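Local coordinates for ESX-1 secretion system protein EccA1 (Mycobacterium tuberculosis, PDB 4F3V) that probably hydrolyses ATP to provide energy for exporting ESX-1 virulence factors such as EsxA and EsxB, this chain being its N-terminal TPR domain, at residues R6-F11 and F29-Y35; S38-I44 and N66-G72; L90-I94 and E204-R208; L194-N198 and I210-L214. One frame throughout, in Å; residues are numbered along the deposited sequence.

Contact 1 (R6-F11 and F29-Y35)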
loop_
_atom_site.group_PDB
_atom_site.type_symbol
_atom_site.label_atom_id
_atom_site.label_comp_id
_atom_site.label_asym_id
_atom_site.label_seq_id
_atom_site.Cartn_x
_atom_site.Cartn_y
_atom_site.Cartn_z
ATOM N N ARG A 6 -30.158 14.296 12.646
ATOM C CA ARG A 6 -30.106 12.872 12.937
ATOM C C ARG A 6 -28.730 12.252 12.627
ATOM O O ARG A 6 -28.179 11.513 13.438
ATOM C CB ARG A 6 -31.188 12.127 12.164
ATOM C CG ARG A 6 -31.392 10.695 12.647
ATOM C CD ARG A 6 -32.602 9.983 12.036
ATOM N NE ARG A 6 -32.460 8.525 12.210
ATOM C CZ ARG A 6 -32.066 7.667 11.261
ATOM N NH1 ARG A 6 -31.821 8.068 10.008
ATOM N NH2 ARG A 6 -31.934 6.379 11.566
ATOM N N LEU A 7 -28.184 12.557 11.456
ATOM C CA LEU A 7 -26.891 12.012 11.024
ATOM C C LEU A 7 -25.742 12.514 11.901
ATOM O O LEU A 7 -24.823 11.760 12.216
ATOM C CB LEU A 7 -26.618 12.347 9.544
ATOM C CG LEU A 7 -27.608 11.803 8.507
ATOM C CD1 LEU A 7 -27.041 12.036 7.095
ATOM C CD2 LEU A 7 -27.946 10.344 8.740
ATOM N N ALA A 8 -25.806 13.788 12.272
ATOM C CA ALA A 8 -24.864 14.386 13.227
ATOM C C ALA A 8 -24.804 13.578 14.521
ATOM O O ALA A 8 -23.739 13.206 14.998
ATOM C CB ALA A 8 -25.281 15.820 13.568
ATOM N N SER A 9 -25.978 13.364 15.095
ATOM C CA SER A 9 -26.048 12.715 16.366
ATOM C C SER A 9 -25.615 11.213 16.220
ATOM O O SER A 9 -24.952 10.686 17.085
ATOM C CB SER A 9 -27.424 12.953 16.992
ATOM O OG SER A 9 -28.350 12.014 16.546
ATOM N N LEU A 10 -25.933 10.556 15.100
ATOM C CA LEU A 10 -25.446 9.188 14.849
ATOM C C LEU A 10 -23.915 9.160 14.743
ATOM O O LEU A 10 -23.269 8.261 15.285
ATOM C CB LEU A 10 -26.044 8.600 13.562
ATOM C CG LEU A 10 -27.518 8.167 13.554
ATOM C CD1 LEU A 10 -27.887 7.797 12.118
ATOM C CD2 LEU A 10 -27.803 7.029 14.491
ATOM N N PHE A 11 -23.338 10.163 14.088
ATOM C CA PHE A 11 -21.890 10.234 13.970
ATOM C C PHE A 11 -21.195 10.424 15.316
ATOM O O PHE A 11 -20.223 9.737 15.652
ATOM C CB PHE A 11 -21.473 11.386 13.013
ATOM C CG PHE A 11 -20.019 11.364 12.692
ATOM C CD1 PHE A 11 -19.553 10.603 11.676
ATOM C CD2 PHE A 11 -19.112 12.035 13.498
ATOM C CE1 PHE A 11 -18.187 10.547 11.405
ATOM C CE2 PHE A 11 -17.751 11.983 13.252
ATOM C CZ PHE A 11 -17.286 11.230 12.207
ATOM N N PHE A 29 -22.217 4.135 11.794
ATOM C CA PHE A 29 -21.615 4.705 10.586
ATOM C C PHE A 29 -22.342 4.177 9.328
ATOM O O PHE A 29 -22.550 4.911 8.365
ATOM C CB PHE A 29 -20.125 4.377 10.485
ATOM C CG PHE A 29 -19.256 5.063 11.500
ATOM C CD1 PHE A 29 -19.246 6.453 11.624
ATOM C CD2 PHE A 29 -18.404 4.344 12.284
ATOM C CE1 PHE A 29 -18.404 7.089 12.520
ATOM C CE2 PHE A 29 -17.559 4.966 13.183
ATOM C CZ PHE A 29 -17.555 6.346 13.312
ATOM N N THR A 30 -22.770 2.921 9.361
ATOM C CA THR A 30 -23.462 2.317 8.236
ATOM C C THR A 30 -24.862 2.901 8.078
ATOM O O THR A 30 -25.320 3.114 6.961
ATOM C CB THR A 30 -23.505 0.786 8.399
ATOM O OG1 THR A 30 -22.159 0.306 8.399
ATOM C CG2 THR A 30 -24.299 0.113 7.277
ATOM N N GLU A 31 -25.533 3.164 9.192
ATOM C CA GLU A 31 -26.807 3.833 9.152
ATOM C C GLU A 31 -26.669 5.209 8.467
ATOM O O GLU A 31 -27.525 5.580 7.665
ATOM C CB GLU A 31 -27.339 4.008 10.564
ATOM C CG GLU A 31 -28.722 4.612 10.670
ATOM C CD GLU A 31 -29.825 3.658 10.308
ATOM O OE1 GLU A 31 -29.564 2.495 9.974
ATOM O OE2 GLU A 31 -30.980 4.083 10.360
ATOM N N ILE A 32 -25.589 5.936 8.757
ATOM C CA ILE A 32 -25.350 7.236 8.092
ATOM C C ILE A 32 -25.190 7.072 6.582
ATOM O O ILE A 32 -25.905 7.729 5.797
ATOM C CB ILE A 32 -24.146 7.988 8.678
ATOM C CG1 ILE A 32 -24.406 8.321 10.158
ATOM C CG2 ILE A 32 -23.831 9.237 7.838
ATOM C CD1 ILE A 32 -23.153 8.610 10.932
ATOM N N THR A 33 -24.311 6.157 6.162
ATOM C CA THR A 33 -24.063 5.976 4.715
ATOM C C THR A 33 -25.282 5.434 3.982
ATOM O O THR A 33 -25.475 5.748 2.814
ATOM C CB THR A 33 -22.843 5.092 4.417
ATOM O OG1 THR A 33 -23.057 3.786 4.945
ATOM C CG2 THR A 33 -21.592 5.697 5.012
ATOM N N ASN A 34 -26.112 4.643 4.660
ATOM C CA ASN A 34 -27.404 4.231 4.105
ATOM C C ASN A 34 -28.323 5.386 3.757
ATOM O O ASN A 34 -29.081 5.288 2.799
ATOM C CB ASN A 34 -28.163 3.300 5.072
ATOM C CG ASN A 34 -27.612 1.880 5.076
ATOM O OD1 ASN A 34 -26.725 1.542 4.292
ATOM N ND2 ASN A 34 -28.169 1.030 5.944
ATOM N N TYR A 35 -28.271 6.465 4.541
ATOM C CA TYR A 35 -29.089 7.658 4.298
ATOM C C TYR A 35 -28.389 8.715 3.463
ATOM O O TYR A 35 -29.047 9.505 2.823
ATOM C CB TYR A 35 -29.511 8.284 5.625
ATOM C CG TYR A 35 -30.740 7.562 6.191
ATOM C CD1 TYR A 35 -30.633 6.277 6.737
ATOM C CD2 TYR A 35 -32.008 8.139 6.122
ATOM C CE1 TYR A 35 -31.748 5.596 7.210
ATOM C CE2 TYR A 35 -33.130 7.473 6.601
ATOM C CZ TYR A 35 -32.994 6.207 7.143
ATOM O OH TYR A 35 -34.111 5.559 7.601
#
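R6 reaches across from helix 2-17 and engages two residues of helix 22-35 with two different nitrogens. Its NH2 gives a salt-bridge hydrogen bond to E31 OE2 at 2.8 Å, with 151° at the hydrogen. The oxygen lies almost in the guanidinium plane and accepts through its anti lone pair, while the carboxylate itself stands nearly perpendicular to that plane. NH1 sits over the face of the Y35 ring, 3.6 Å from Y35 CZ, in a cation-pi contact; the guanidinium is tilted well off the ring plane, so this is no flat stack. An extended R6 chain, with CG anti to the backbone N (chi1 -167°), gives it the span to do both. L10 CD1 lies over one guanidinium face and also meets E31 CG at 3.6 Å.

Segments 6-11 and 29-35 run antiparallel, with 156° between their directions and 9.3 Å between their axes, as in the helical hairpins from which TPR domains are built. Between them I32 is the central apolar side chain: its CG1 lies 3.8 Å from L10 CB, and its CD1 packs against the backbone and CB of F11. L7 CD2 fills in beside Y35 CB at 4.0 Å. At the other end of the contact from R6, the edge of F29 points toward the face of F11 in an offset edge-to-face pair, F11 CE1 lying 3.6 Å from F29 CE1. Behind this layer, L70 touches both F11 and I32, and A42 of helix 40-48 backs I32.

Contact 2 (S38-I44 and N66-G72)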
loop_
_atom_site.group_PDB
_atom_site.type_symbol
_atom_site.label_atom_id
_atom_site.label_comp_id
_atom_site.label_asym_id
_atom_site.label_seq_id
_atom_site.Cartn_x
_atom_site.Cartn_y
_atom_site.Cartn_z
ATOM N N SER A 38 -22.954 10.155 0.275
ATOM C CA SER A 38 -21.881 11.133 0.140
ATOM C C SER A 38 -21.188 11.511 1.449
ATOM O O SER A 38 -20.330 12.366 1.445
ATOM C CB SER A 38 -22.493 12.376 -0.484
ATOM O OG SER A 38 -22.893 12.047 -1.796
ATOM N N ALA A 39 -21.554 10.857 2.558
ATOM C CA ALA A 39 -21.015 11.190 3.870
ATOM C C ALA A 39 -19.627 10.561 4.033
ATOM O O ALA A 39 -19.458 9.535 4.695
ATOM C CB ALA A 39 -21.946 10.731 4.996
ATOM N N CYS A 40 -18.657 11.201 3.419
ATOM C CA CYS A 40 -17.254 10.806 3.467
ATOM C C CYS A 40 -16.771 10.395 4.866
ATOM O O CYS A 40 -16.242 9.305 5.041
ATOM C CB CYS A 40 -16.406 11.955 2.950
ATOM S SG CYS A 40 -14.645 11.567 2.812
ATOM N N ASP A 41 -17.027 11.232 5.870
ATOM C CA ASP A 41 -16.569 10.944 7.245
ATOM C C ASP A 41 -17.106 9.620 7.813
ATOM O O ASP A 41 -16.412 8.949 8.567
ATOM C CB ASP A 41 -16.911 12.103 8.204
ATOM C CG ASP A 41 -16.204 13.391 7.829
ATOM O OD1 ASP A 41 -15.305 13.357 6.946
ATOM O OD2 ASP A 41 -16.521 14.426 8.437
ATOM N N ALA A 42 -18.322 9.252 7.440
ATOM C CA ALA A 42 -18.893 7.976 7.872
ATOM C C ALA A 42 -18.298 6.768 7.132
ATOM O O ALA A 42 -18.163 5.692 7.712
ATOM C CB ALA A 42 -20.425 8.014 7.769
ATOM N N TRP A 43 -17.965 6.920 5.853
ATOM C CA TRP A 43 -17.207 5.889 5.149
ATOM C C TRP A 43 -15.870 5.657 5.803
ATOM O O TRP A 43 -15.476 4.506 6.001
ATOM C CB TRP A 43 -17.024 6.198 3.667
ATOM C CG TRP A 43 -18.304 6.167 2.872
ATOM C CD1 TRP A 43 -18.990 7.252 2.354
ATOM C CD2 TRP A 43 -19.100 5.001 2.508
ATOM N NE1 TRP A 43 -20.119 6.848 1.708
ATOM C CE2 TRP A 43 -20.243 5.501 1.776
ATOM C CE3 TRP A 43 -18.991 3.639 2.736
ATOM C CZ2 TRP A 43 -21.221 4.661 1.277
ATOM C CZ3 TRP A 43 -19.976 2.805 2.231
ATOM C CH2 TRP A 43 -21.069 3.306 1.510
ATOM N N ILE A 44 -15.202 6.728 6.222
ATOM C CA ILE A 44 -13.939 6.612 6.944
ATOM C C ILE A 44 -14.157 5.955 8.332
ATOM O O ILE A 44 -13.346 5.160 8.789
ATOM C CB ILE A 44 -13.228 7.992 7.042
ATOM C CG1 ILE A 44 -12.858 8.467 5.613
ATOM C CG2 ILE A 44 -11.992 7.925 7.938
ATOM C CD1 ILE A 44 -12.429 9.932 5.531
ATOM N N ASN A 66 -16.328 16.103 0.646
ATOM C CA ASN A 66 -17.093 16.233 1.878
ATOM C C ASN A 66 -16.294 15.856 3.120
ATOM O O ASN A 66 -16.842 15.825 4.210
ATOM C CB ASN A 66 -18.383 15.410 1.813
ATOM C CG ASN A 66 -19.321 15.859 0.697
ATOM O OD1 ASN A 66 -19.286 16.999 0.277
ATOM N ND2 ASN A 66 -20.176 14.920 0.204
ATOM N N PHE A 67 -14.993 15.615 2.963
ATOM C CA PHE A 67 -14.161 15.250 4.099
ATOM C C PHE A 67 -14.228 16.336 5.159
ATOM O O PHE A 67 -13.950 17.490 4.873
ATOM C CB PHE A 67 -12.703 15.060 3.668
ATOM C CG PHE A 67 -11.778 14.736 4.815
ATOM C CD1 PHE A 67 -11.677 13.440 5.304
ATOM C CD2 PHE A 67 -11.026 15.716 5.416
ATOM C CE1 PHE A 67 -10.836 13.133 6.351
ATOM C CE2 PHE A 67 -10.166 15.423 6.480
ATOM C CZ PHE A 67 -10.070 14.119 6.946
ATOM N N GLY A 68 -14.596 15.955 6.377
ATOM C CA GLY A 68 -14.634 16.894 7.503
ATOM C C GLY A 68 -15.986 17.509 7.784
ATOM O O GLY A 68 -16.183 18.081 8.869
ATOM N N GLN A 69 -16.919 17.400 6.828
ATOM C CA GLN A 69 -18.204 18.090 6.920
ATOM C C GLN A 69 -19.092 17.520 8.029
ATOM O O GLN A 69 -19.583 18.258 8.885
ATOM C CB GLN A 69 -18.945 18.044 5.577
ATOM C CG GLN A 69 -20.155 18.962 5.534
ATOM C CD GLN A 69 -21.377 18.379 6.213
ATOM O OE1 GLN A 69 -21.630 17.159 6.196
ATOM N NE2 GLN A 69 -22.160 19.259 6.819
ATOM N N LEU A 70 -19.258 16.208 8.050
ATOM C CA LEU A 70 -20.125 15.552 9.029
ATOM C C LEU A 70 -19.529 15.573 10.433
ATOM O O LEU A 70 -20.198 15.973 11.375
ATOM C CB LEU A 70 -20.422 14.089 8.596
ATOM C CG LEU A 70 -21.316 13.265 9.525
ATOM C CD1 LEU A 70 -22.625 14.025 9.791
ATOM C CD2 LEU A 70 -21.545 11.882 8.902
ATOM N N SER A 71 -18.260 15.151 10.567
ATOM C CA SER A 71 -17.576 15.205 11.835
ATOM C C SER A 71 -17.551 16.657 12.346
ATOM O O SER A 71 -17.798 16.935 13.518
ATOM C CB SER A 71 -16.154 14.657 11.698
ATOM O OG SER A 71 -15.433 15.348 10.720
ATOM N N GLY A 72 -17.297 17.592 11.432
ATOM C CA GLY A 72 -17.292 19.022 11.769
ATOM C C GLY A 72 -18.599 19.557 12.333
ATOM O O GLY A 72 -18.600 20.422 13.191
HETATM O O HOH W 1 -18.352 14.017 5.642
#
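S38 O takes a nearly straight hydrogen bond (172°) from N66 ND2 at 2.8 Å, the carbonyl oxygen lying close to the plane of the N66 amide. On the opposite face of its carbonyl plane the same oxygen accepts C40 N, closing an inverse gamma turn centred on A39. The A39 methyl packs on L70 CD2 at 4.1 Å. C40 points its CB at the N66-F67 peptide, and its SG lies near the plane of the F67 ring, at the ring edge.

D41 carries the polar grip. With CG beside the backbone N (chi1 -63°), its carboxylate extends over the first turn of helix 69-72. OD1 receives G68 N through the syn lone pair at 2.8 Å and 175°. OD2 takes S71 N on its anti lone pair, also at 2.8 Å, while the S71 hydroxyl donates to it from above the carboxylate plane at 2.7 Å. D41, a buried acid from helix 40-48, thus accepts N-H groups at the N-terminal end of helix 69-72, where the helix dipole would probably stabilise a negative charge; G68 is at the N-cap position. One water also bridges the segments, accepting from D41 N and donating to N66 O.

Further along, A42 CB meets L70 CD2 at 4.2 Å, so L70 rests on two alanines as well as on I32 of helix 22-35. I44 finally puts CD1 at the edge of the F67 ring, 3.6 Å from F67 CD1; I104 of helix 101-115 touches both side chains.

Contact 3 (L90-I94 and E204-R208)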
loop_
_atom_site.group_PDB
_atom_site.type_symbol
_atom_site.label_atom_id
_atom_site.label_comp_id
_atom_site.label_asym_id
_atom_site.label_seq_id
_atom_site.Cartn_x
_atom_site.Cartn_y
_atom_site.Cartn_z
ATOM N N LEU A 90 3.022 -4.435 -2.402
ATOM C CA LEU A 90 3.754 -5.683 -2.318
ATOM C C LEU A 90 5.038 -5.583 -1.466
ATOM O O LEU A 90 5.652 -6.606 -1.177
ATOM C CB LEU A 90 4.121 -6.177 -3.729
ATOM C CG LEU A 90 5.187 -5.345 -4.461
ATOM C CD1 LEU A 90 6.580 -5.954 -4.254
ATOM C CD2 LEU A 90 4.860 -5.228 -5.959
ATOM N N TYR A 91 5.450 -4.361 -1.106
ATOM C CA TYR A 91 6.774 -4.129 -0.507
ATOM C C TYR A 91 6.782 -4.397 0.996
ATOM O O TYR A 91 7.779 -4.842 1.547
ATOM C CB TYR A 91 7.271 -2.696 -0.794
ATOM C CG TYR A 91 7.281 -2.350 -2.276
ATOM C CD1 TYR A 91 8.112 -3.012 -3.167
ATOM C CD2 TYR A 91 6.414 -1.399 -2.791
ATOM C CE1 TYR A 91 8.110 -2.703 -4.519
ATOM C CE2 TYR A 91 6.394 -1.100 -4.144
ATOM C CZ TYR A 91 7.239 -1.742 -4.992
ATOM O OH TYR A 91 7.195 -1.420 -6.315
ATOM N N GLY A 92 5.672 -4.134 1.667
ATOM C CA GLY A 92 5.649 -4.256 3.107
ATOM C C GLY A 92 4.287 -3.933 3.669
ATOM O O GLY A 92 3.365 -3.573 2.934
ATOM N N ASP A 93 4.174 -4.084 4.983
ATOM C CA ASP A 93 2.957 -3.763 5.723
ATOM C C ASP A 93 3.138 -2.355 6.275
ATOM O O ASP A 93 3.828 -2.144 7.269
ATOM C CB ASP A 93 2.727 -4.785 6.844
ATOM C CG ASP A 93 1.417 -4.541 7.612
ATOM O OD1 ASP A 93 0.785 -3.465 7.415
ATOM O OD2 ASP A 93 1.023 -5.418 8.432
ATOM N N ILE A 94 2.598 -1.383 5.557
ATOM C CA ILE A 94 2.766 0.020 5.915
ATOM C C ILE A 94 1.385 0.665 5.922
ATOM O O ILE A 94 0.622 0.553 4.941
ATOM C CB ILE A 94 3.709 0.754 4.905
ATOM C CG1 ILE A 94 5.065 0.019 4.784
ATOM C CG2 ILE A 94 3.919 2.219 5.283
ATOM C CD1 ILE A 94 5.959 0.481 3.655
ATOM N N GLU A 204 11.703 -3.621 9.286
ATOM C CA GLU A 204 10.746 -4.515 9.919
ATOM C C GLU A 204 9.440 -4.609 9.116
ATOM O O GLU A 204 8.947 -5.707 8.852
ATOM C CB GLU A 204 10.490 -4.117 11.379
ATOM C CG GLU A 204 9.352 -4.885 12.047
ATOM C CD GLU A 204 9.443 -4.906 13.592
ATOM O OE1 GLU A 204 9.188 -3.861 14.241
ATOM O OE2 GLU A 204 9.760 -5.979 14.169
ATOM N N ALA A 205 8.895 -3.463 8.708
ATOM C CA ALA A 205 7.643 -3.441 7.942
ATOM C C ALA A 205 7.774 -4.193 6.622
ATOM O O ALA A 205 6.797 -4.758 6.156
ATOM C CB ALA A 205 7.188 -2.015 7.665
ATOM N N CYS A 206 8.975 -4.204 6.048
ATOM C CA CYS A 206 9.220 -4.799 4.738
ATOM C C CYS A 206 10.046 -6.112 4.843
ATOM O O CYS A 206 10.599 -6.587 3.855
ATOM C CB CYS A 206 9.931 -3.784 3.834
ATOM S SG CYS A 206 9.016 -2.226 3.533
ATOM N N ALA A 207 10.055 -6.719 6.031
ATOM C CA ALA A 207 10.911 -7.881 6.306
ATOM C C ALA A 207 10.667 -9.030 5.342
ATOM O O ALA A 207 11.596 -9.685 4.911
ATOM C CB ALA A 207 10.733 -8.359 7.752
ATOM N N ARG A 208 9.410 -9.264 4.997
ATOM C CA ARG A 208 9.066 -10.405 4.161
ATOM C C ARG A 208 9.593 -10.297 2.720
ATOM O O ARG A 208 10.215 -11.251 2.216
ATOM C CB ARG A 208 7.569 -10.626 4.176
ATOM C CG ARG A 208 7.093 -11.042 5.559
ATOM C CD ARG A 208 5.588 -11.074 5.623
ATOM N NE ARG A 208 5.080 -12.099 4.726
ATOM C CZ ARG A 208 3.888 -12.092 4.140
ATOM N NH1 ARG A 208 3.036 -11.089 4.297
ATOM N NH2 ARG A 208 3.563 -13.109 3.349
#
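I94 and C206 meet because both side chains swing back beside their own backbone N: I94 has CG1 anti to its carbonyl carbon (chi1 -55°), and C206 does the same with SG. The result is a thin apolar contact, I94 CD1 to C206 SG at 4.1 Å. Lower on the same isoleucine, CG1 meets A205 CB at an equal distance. The A205 methyl also presses on the backbone, 3.4 Å from D93 O.

One hydrogen bond joins the segments. D93 N donates to A205 O at 3.0 Å, with 163° at the hydrogen, but it approaches from above the carbonyl plane, 37° out of it. Next to it the chains come very close, with G92 and C206 CA atoms 4.0 Å apart. G92 is almost fully extended; with no side chain in the way, G92 CA lies 3.3 Å from A205 O, and C206 SG is close by. On the far side of G92, Y91 O faces the C206 side chain, 3.3 Å from C206 CB.

In the fold, residues 90-94 belong to the connection between strands 84-86 and 95-97 of a two-stranded antiparallel sheet, while 204-208 hold the type I turn from E204 to A207 that leads into helix 207-221, with C206 at its N-cap position. The surroundings are helical. F168 of helix 167-183 touches I94 and A205, and V175 of the same helix backs C206. The Y91 side chain leads away from the contact: its hydroxyl is hydrogen-bonded to A142 O, and its ring meets W139.

Contact 4 (L194-N198 and I210-L214)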
loop_
_atom_site.group_PDB
_atom_site.type_symbol
_atom_site.label_atom_id
_atom_site.label_comp_id
_atom_site.label_asym_id
_atom_site.label_seq_id
_atom_site.Cartn_x
_atom_site.Cartn_y
_atom_site.Cartn_z
ATOM N N LEU A 194 18.695 -4.169 -0.848
ATOM C CA LEU A 194 17.817 -4.818 0.122
ATOM C C LEU A 194 18.504 -4.934 1.485
ATOM O O LEU A 194 17.848 -4.779 2.525
ATOM C CB LEU A 194 17.351 -6.188 -0.381
ATOM C CG LEU A 194 16.375 -6.160 -1.577
ATOM C CD1 LEU A 194 16.124 -7.594 -2.087
ATOM C CD2 LEU A 194 15.075 -5.434 -1.221
ATOM N N THR A 195 19.816 -5.171 1.475
ATOM C CA THR A 195 20.611 -5.189 2.712
ATOM C C THR A 195 20.657 -3.810 3.384
ATOM O O THR A 195 20.417 -3.720 4.580
ATOM C CB THR A 195 22.023 -5.747 2.475
ATOM O OG1 THR A 195 21.905 -7.069 1.930
ATOM C CG2 THR A 195 22.827 -5.781 3.796
ATOM N N GLU A 196 20.888 -2.745 2.615
ATOM C CA GLU A 196 20.817 -1.386 3.158
ATOM C C GLU A 196 19.421 -1.021 3.676
ATOM O O GLU A 196 19.282 -0.450 4.774
ATOM C CB GLU A 196 21.295 -0.352 2.142
ATOM C CG GLU A 196 22.811 -0.390 1.948
ATOM C CD GLU A 196 23.353 0.616 0.930
ATOM O OE1 GLU A 196 22.711 1.673 0.734
ATOM O OE2 GLU A 196 24.453 0.383 0.365
ATOM N N ALA A 197 18.388 -1.352 2.903
ATOM C CA ALA A 197 17.019 -1.042 3.309
ATOM C C ALA A 197 16.654 -1.809 4.595
ATOM O O ALA A 197 15.859 -1.340 5.415
ATOM C CB ALA A 197 16.039 -1.363 2.184
ATOM N N ASN A 198 17.265 -2.969 4.790
ATOM C CA ASN A 198 17.030 -3.714 6.001
ATOM C C ASN A 198 17.477 -2.965 7.261
ATOM O O ASN A 198 16.885 -3.153 8.317
ATOM C CB ASN A 198 17.713 -5.075 5.952
ATOM C CG ASN A 198 17.195 -6.008 7.027
ATOM O OD1 ASN A 198 16.005 -6.334 7.071
ATOM N ND2 ASN A 198 18.067 -6.420 7.902
ATOM N N ILE A 210 11.975 -8.222 1.752
ATOM C CA ILE A 210 13.424 -8.112 1.841
ATOM C C ILE A 210 14.044 -9.531 1.836
ATOM O O ILE A 210 14.917 -9.833 1.007
ATOM C CB ILE A 210 13.875 -7.326 3.091
ATOM C CG1 ILE A 210 13.553 -5.832 2.933
ATOM C CG2 ILE A 210 15.380 -7.503 3.300
ATOM C CD1 ILE A 210 13.756 -5.014 4.206
ATOM N N ALA A 211 13.587 -10.404 2.735
ATOM C CA ALA A 211 14.182 -11.756 2.847
ATOM C C ALA A 211 13.884 -12.613 1.613
ATOM O O ALA A 211 14.757 -13.293 1.105
ATOM C CB ALA A 211 13.700 -12.454 4.117
ATOM N N TRP A 212 12.647 -12.547 1.123
ATOM C CA TRP A 212 12.254 -13.305 -0.055
ATOM C C TRP A 212 13.075 -12.978 -1.263
ATOM O O TRP A 212 13.584 -13.860 -1.935
ATOM C CB TRP A 212 10.780 -13.067 -0.383
ATOM C CG TRP A 212 10.337 -13.757 -1.634
ATOM C CD1 TRP A 212 10.081 -13.185 -2.886
ATOM C CD2 TRP A 212 10.035 -15.178 -1.789
ATOM N NE1 TRP A 212 9.682 -14.139 -3.782
ATOM C CE2 TRP A 212 9.626 -15.362 -3.182
ATOM C CE3 TRP A 212 10.066 -16.288 -0.936
ATOM C CZ2 TRP A 212 9.276 -16.614 -3.683
ATOM C CZ3 TRP A 212 9.709 -17.537 -1.449
ATOM C CH2 TRP A 212 9.333 -17.700 -2.799
ATOM N N TYR A 213 13.218 -11.697 -1.554
ATOM C CA TYR A 213 13.956 -11.290 -2.742
ATOM C C TYR A 213 15.464 -11.459 -2.582
ATOM O O TYR A 213 16.153 -11.763 -3.564
ATOM C CB TYR A 213 13.534 -9.879 -3.195
ATOM C CG TYR A 213 12.206 -9.905 -3.932
ATOM C CD1 TYR A 213 12.122 -10.381 -5.244
ATOM C CD2 TYR A 213 11.039 -9.494 -3.327
ATOM C CE1 TYR A 213 10.907 -10.436 -5.932
ATOM C CE2 TYR A 213 9.817 -9.543 -4.001
ATOM C CZ TYR A 213 9.761 -10.002 -5.301
ATOM O OH TYR A 213 8.556 -10.047 -5.964
ATOM N N LEU A 214 15.983 -11.290 -1.364
ATOM C CA LEU A 214 17.389 -11.658 -1.109
ATOM C C LEU A 214 17.578 -13.137 -1.394
ATOM O O LEU A 214 18.558 -13.514 -2.035
ATOM C CB LEU A 214 17.838 -11.348 0.328
ATOM C CG LEU A 214 18.213 -9.897 0.695
ATOM C CD1 LEU A 214 18.328 -9.720 2.223
ATOM C CD2 LEU A 214 19.529 -9.509 -0.001
#
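L194 projects from helix 187-198 toward helix 207-221, and its CB and its CD1 meet different partners. At CB it faces L214, 4.0 Å from L214 CG, with L214 CD2 just as near; I210 CG2 is a looser neighbour of the same carbon. Because CG stands beside the backbone N (chi1 -69°), the branch carries on outward and places CD1 against the opposite helix, 3.6 Å from Y213 CB and close to L214 N. The leucine tip therefore packs on the root of the tyrosine, whose ring turns away toward V179 and N183 of helix 167-183.

One turn earlier on helix 207-221, I210 answers from the other direction. Its CG2 rests 3.8 Å from L194 O, while CD1 reaches N198, passing 3.9 Å from N198 OD1. L214 CD2 lies 3.9 Å from T195 OG1 on the more exposed side; that hydroxyl is hydrogen-bonded to E191 O in its own helix. The packing between the two segments is thus essentially apolar. V175 of helix 167-183 touches both A197 and I210, and L230 of helix 224-237 backs L214.

Segments 194-198 and 210-214 run at 161° to each other, with 10.3 Å between their axes, and a short loop joins the two helices: an antiparallel helical hairpin of the kind repeated through TPR domains.

From the N terminus, helix 22-35 folds back on helix 2-17, and contact 1 closes that first loop. Contact 2 follows in series, bringing residues 66-72 back to the start of helix 40-48. The two touch directly, for instance I32 against A42 and F11 against S71, so they build one N-terminal helical cluster. Contact 3 closes a far longer loop, with 109 residues between its segments, tying the connection between the two strands to the start of helix 207-221. Contact 4 crosses it, since 194-198 precedes 204-208 and 210-214 follows; both use helix 207-221. Their centres are 10 Å apart, whereas those of contacts 1 and 4 lie 46 Å apart, on opposite sides of the chain's centre.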